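Local coordinates for beta-1,4-exocellulase (Thermobifida fusca, PDB 4B4H), which hydrolyses cellulose as an exo-acting beta-1,4-cellobiohydrolase, this chain being the family 6 catalytic domain of a longer protein, at residues Pro16-Ser19 and Ala20-Ala24; Ser406-Phe409 and Arg410-Ala414. All coordinates share one frame; numbering follows the deposited sequence.

Contact 1 (Pro16-Ser19 and Ala20-Ala24)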
loop_
_atom_site.group_PDB
_atom_site.type_symbol
_atom_site.label_atom_id
_atom_site.label_comp_id
_atom_site.label_asym_id
_atom_site.label_seq_id
_atom_site.Cartn_x
_atom_site.Cartn_y
_atom_site.Cartn_z
ATOM N N PRO A 16 7.916 -8.361 -16.663
ATOM C CA PRO A 16 7.502 -9.215 -17.777
ATOM C C PRO A 16 6.517 -10.290 -17.326
ATOM O O PRO A 16 5.596 -10.625 -18.063
ATOM C CB PRO A 16 8.809 -9.885 -18.229
ATOM C CG PRO A 16 9.913 -9.126 -17.574
ATOM C CD PRO A 16 9.331 -8.573 -16.308
ATOM N N VAL A 17 6.716 -10.805 -16.113
ATOM C CA VAL A 17 5.820 -11.798 -15.525
ATOM C C VAL A 17 4.386 -11.253 -15.453
ATOM O O VAL A 17 3.458 -11.831 -16.035
ATOM C CB VAL A 17 6.309 -12.241 -14.120
ATOM C CG1 VAL A 17 5.426 -13.346 -13.554
ATOM C CG2 VAL A 17 7.752 -12.717 -14.177
ATOM N N TRP A 18 4.204 -10.137 -14.742
ATOM C CA TRP A 18 2.887 -9.506 -14.641
ATOM C C TRP A 18 2.320 -9.143 -15.990
ATOM O O TRP A 18 1.148 -9.403 -16.279
ATOM C CB TRP A 18 2.919 -8.274 -13.731
ATOM C CG TRP A 18 1.574 -7.578 -13.701
ATOM C CD1 TRP A 18 0.448 -7.931 -12.967
ATOM C CD2 TRP A 18 1.146 -6.430 -14.516
ATOM N NE1 TRP A 18 -0.611 -7.094 -13.251
ATOM C CE2 TRP A 18 -0.254 -6.173 -14.163
ATOM C CE3 TRP A 18 1.762 -5.614 -15.454
ATOM C CZ2 TRP A 18 -0.977 -5.148 -14.737
ATOM C CZ3 TRP A 18 1.016 -4.580 -16.030
ATOM C CH2 TRP A 18 -0.315 -4.349 -15.670
ATOM N N SER A 19 3.147 -8.531 -16.835
ATOM C CA SER A 19 2.699 -8.082 -18.147
ATOM C C SER A 19 2.046 -9.197 -18.974
ATOM O O SER A 19 1.060 -8.945 -19.682
ATOM C CB SER A 19 3.856 -7.459 -18.932
ATOM O OG SER A 19 3.387 -6.964 -20.176
ATOM N N ALA A 20 2.601 -10.407 -18.881
ATOM C CA ALA A 20 2.132 -11.542 -19.672
ATOM C C ALA A 20 0.744 -12.017 -19.243
ATOM O O ALA A 20 -0.026 -12.509 -20.065
ATOM C CB ALA A 20 3.136 -12.687 -19.620
ATOM N N LYS A 21 0.413 -11.847 -17.964
ATOM C CA LYS A 21 -0.923 -12.205 -17.475
ATOM C C LYS A 21 -1.975 -11.149 -17.821
ATOM O O LYS A 21 -3.137 -11.480 -18.050
ATOM C CB LYS A 21 -0.903 -12.452 -15.966
ATOM C CG LYS A 21 0.089 -13.508 -15.533
ATOM C CD LYS A 21 0.160 -13.589 -14.021
ATOM C CE LYS A 21 0.623 -14.972 -13.596
ATOM N NZ LYS A 21 2.046 -15.226 -13.952
ATOM N N ALA A 22 -1.555 -9.885 -17.855
ATOM C CA ALA A 22 -2.433 -8.766 -18.174
ATOM C C ALA A 22 -2.799 -8.770 -19.658
ATOM O O ALA A 22 -3.986 -8.684 -20.008
ATOM C CB ALA A 22 -1.768 -7.451 -17.784
ATOM N N ALA A 23 -1.782 -8.909 -20.512
ATOM C CA ALA A 23 -1.969 -8.937 -21.969
ATOM C C ALA A 23 -2.802 -10.129 -22.438
ATOM O O ALA A 23 -3.397 -10.075 -23.517
ATOM C CB ALA A 23 -0.624 -8.917 -22.691
ATOM N N ALA A 24 -2.830 -11.196 -21.636
ATOM C CA ALA A 24 -3.582 -12.408 -21.970
ATOM C C ALA A 24 -5.086 -12.271 -21.761
ATOM O O ALA A 24 -5.869 -13.017 -22.351
ATOM C CB ALA A 24 -3.061 -13.589 -21.178
HETATM O O HOH W 1 3.690 -14.644 -16.839
#

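Contact 2 (Ser406-Phe409 and Arg410-Ala414)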
loop_
_atom_site.group_PDB
_atom_site.type_symbol
_atom_site.label_atom_id
_atom_site.label_comp_id
_atom_site.label_asym_id
_atom_site.label_seq_id
_atom_site.Cartn_x
_atom_site.Cartn_y
_atom_site.Cartn_z
ATOM N N SER A 406 -8.847 -13.633 -12.510
ATOM C CA SER A 406 -9.321 -13.141 -13.809
ATOM C C SER A 406 -10.621 -12.339 -13.723
ATOM O O SER A 406 -10.732 -11.240 -14.289
ATOM C CB SER A 406 -9.453 -14.290 -14.819
ATOM O OG SER A 406 -9.690 -13.774 -16.120
ATOM N N ALA A 407 -11.614 -12.888 -13.028
ATOM C CA ALA A 407 -12.833 -12.142 -12.746
ATOM C C ALA A 407 -12.532 -10.732 -12.196
ATOM O O ALA A 407 -13.098 -9.742 -12.674
ATOM C CB ALA A 407 -13.750 -12.927 -11.814
ATOM N N GLN A 408 -11.606 -10.631 -11.248
ATOM C CA GLN A 408 -11.233 -9.331 -10.694
ATOM C C GLN A 408 -10.497 -8.443 -11.693
ATOM O O GLN A 408 -10.719 -7.234 -11.713
ATOM C CB GLN A 408 -10.385 -9.504 -9.434
ATOM C CG GLN A 408 -10.254 -8.245 -8.581
ATOM C CD GLN A 408 -9.063 -8.289 -7.641
ATOM O OE1 GLN A 408 -8.055 -8.931 -7.920
ATOM N NE2 GLN A 408 -9.181 -7.593 -6.521
ATOM N N PHE A 409 -9.614 -9.025 -12.502
ATOM C CA PHE A 409 -8.920 -8.209 -13.501
ATOM C C PHE A 409 -9.886 -7.626 -14.544
ATOM O O PHE A 409 -9.822 -6.437 -14.864
ATOM C CB PHE A 409 -7.765 -8.955 -14.176
ATOM C CG PHE A 409 -7.008 -8.112 -15.164
ATOM C CD1 PHE A 409 -5.911 -7.339 -14.762
ATOM C CD2 PHE A 409 -7.388 -8.093 -16.508
ATOM C CE1 PHE A 409 -5.218 -6.564 -15.686
ATOM C CE2 PHE A 409 -6.701 -7.307 -17.424
ATOM C CZ PHE A 409 -5.617 -6.554 -17.011
ATOM N N ARG A 410 -10.767 -8.461 -15.085
ATOM C CA ARG A 410 -11.784 -7.969 -16.025
ATOM C C ARG A 410 -12.635 -6.831 -15.449
ATOM O O ARG A 410 -12.922 -5.850 -16.145
ATOM C CB ARG A 410 -12.690 -9.109 -16.508
ATOM C CG ARG A 410 -11.981 -10.101 -17.403
ATOM C CD ARG A 410 -12.748 -11.403 -17.499
ATOM N NE ARG A 410 -14.034 -11.291 -18.188
ATOM C CZ ARG A 410 -15.115 -12.008 -17.874
ATOM N NH1 ARG A 410 -15.078 -12.875 -16.868
ATOM N NH2 ARG A 410 -16.240 -11.855 -18.556
ATOM N N GLU A 411 -13.052 -6.959 -14.195
ATOM C CA GLU A 411 -13.807 -5.920 -13.503
ATOM C C GLU A 411 -12.977 -4.663 -13.286
ATOM O O GLU A 411 -13.430 -3.549 -13.582
ATOM C CB GLU A 411 -14.339 -6.410 -12.159
ATOM C CG GLU A 411 -15.235 -5.387 -11.486
ATOM C CD GLU A 411 -15.929 -5.919 -10.256
ATOM O OE1 GLU A 411 -15.256 -6.148 -9.221
ATOM O OE2 GLU A 411 -17.163 -6.076 -10.319
ATOM N N LEU A 412 -11.762 -4.840 -12.770
ATOM C CA LEU A 412 -10.851 -3.712 -12.575
ATOM C C LEU A 412 -10.649 -2.982 -13.880
ATOM O O LEU A 412 -10.656 -1.763 -13.901
ATOM C CB LEU A 412 -9.498 -4.147 -12.004
ATOM C CG LEU A 412 -9.452 -4.609 -10.536
ATOM C CD1 LEU A 412 -8.153 -5.324 -10.195
ATOM C CD2 LEU A 412 -9.712 -3.487 -9.535
ATOM N N LEU A 413 -10.472 -3.757 -14.952
ATOM C CA LEU A 413 -10.237 -3.211 -16.273
ATOM C C LEU A 413 -11.445 -2.435 -16.799
ATOM O O LEU A 413 -11.264 -1.359 -17.345
ATOM C CB LEU A 413 -9.846 -4.321 -17.245
ATOM C CG LEU A 413 -9.345 -3.895 -18.622
ATOM C CD1 LEU A 413 -7.932 -3.351 -18.512
ATOM C CD2 LEU A 413 -9.376 -5.058 -19.586
ATOM N N ALA A 414 -12.661 -2.955 -16.633
ATOM C CA ALA A 414 -13.852 -2.254 -17.145
ATOM C C ALA A 414 -14.191 -1.005 -16.324
ATOM O O ALA A 414 -14.844 -0.064 -16.810
ATOM C CB ALA A 414 -15.048 -3.200 -17.223
HETATM O O HOH W 2 -12.868 -14.292 -15.836
#

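Contact 1 (Pro16-Ser19 and Ala20-Ala24)
Ala22 places its methyl group over one face of the Trp18 ring, a turn further along helix 16-24. The CB of Ala22 stands 4.0 Å from the centroid of the six-membered ring of Trp18 and 15° off its normal, which makes this a CH-pi contact on the benzo half of the indole. CZ2, CH2 and CE2 are the ring atoms that meet the methyl. With CG opposite the backbone N (chi1 176°), the indole sits beside its own carbonyl and reaches the following turn. Its NE1 is hydrogen-bonded outside the helix, to Pro355 O, and Pro354 touches the same side chain.

On a different side of the helix, Val17 and Lys21 run alongside each other. A bend at chi4 (69°) carries the ammonium back to Val17, where NZ of Lys21 lies 3.9 Å from CG1 of Val17. Water 1 joins the pair through polar atoms, donating to Val17 O at 2.9 Å and accepting a weak bond from Lys21 NZ at 3.4 Å.

Backbone bonds run along the helix. Ala23 N reaches Ser19 O at 3.0 Å in a nearly straight bond, and Ala22 N reaches Trp18 O at 3.2 Å. Ala20 N bonds to Pro16 O and, weakly, to Val17 O, while Lys21 N gives a second weak bond to Trp18 O. A side-chain bond leaves the two segments, from Ser19 OG to Ala32 O.

Chemically the helix is two-sided. An apolar, buried side sets a methyl over one face of the indole, while the NE1 bond to Pro355 O ties the ring to the loop that carries Glu357, a predicted substrate-binding residue about 4 Å from the Trp18 side chain; on the Val17-Lys21 side a water loosely bridges Lys21 NZ and Val17 O.

Contact 2 (Ser406-Phe409 and Arg410-Ala414)
Leu412 packs back against Gln408 one turn earlier, its CD1 lying 3.9 Å from Gln408 CG. The same leucine crowds the Gln408 carbonyl: CG of Leu412 is 3.1 Å from Gln408 O, which also accepts the backbone bond from Leu412 N at 2.8 Å. Replacing Leu412 by an alanine would probably open a gap beside CG and CD of Gln408, leaving that side chain less firmly packed from this side. Next to this pair, CD2 of Leu413 meets CE2 of Phe409 at 4.1 Å, obliquely to the ring. At the exposed Arg410, water 2 accepts a 2.8 Å bond from Arg410 NH1 and donates a weak one to Ser406 OG.

Further out, Ser406 OG is hydrogen-bonded to Glu25 OE2, Phe409 meets the Trp404 ring with planes at about 40°, and Glu411 OE1 accepts from Gly331 N. Arg290, Asn328 and Leu395 touch Gln408, whose side chain comes within about 4 Å of that of Asp359, the predicted proton acceptor. The whole is an amphipathic alpha-helix of i to i+4 bonds, packed by its buried side beside the predicted family 6 active site.

Contact 1 lies near the start of the chain, on helix 16-24, and contact 2 near its end, on helix 406-414, so the two follow in series with almost the whole parallel-stranded core between them in sequence. Their centres are 14 Å apart, on the same side of the chain's centre, and the helices touch where Ala22 O packs 4.0 Å from Phe409 CE2. Trp404 also touches both, through Lys21 and Phe409. Trp18 lies by Glu357 and Gln408 by Asp359, with Lys353 about 8 and 6 Å away (side chain to side chain); both helices thus border the loop that carries these predicted substrate-binding and catalytic residues.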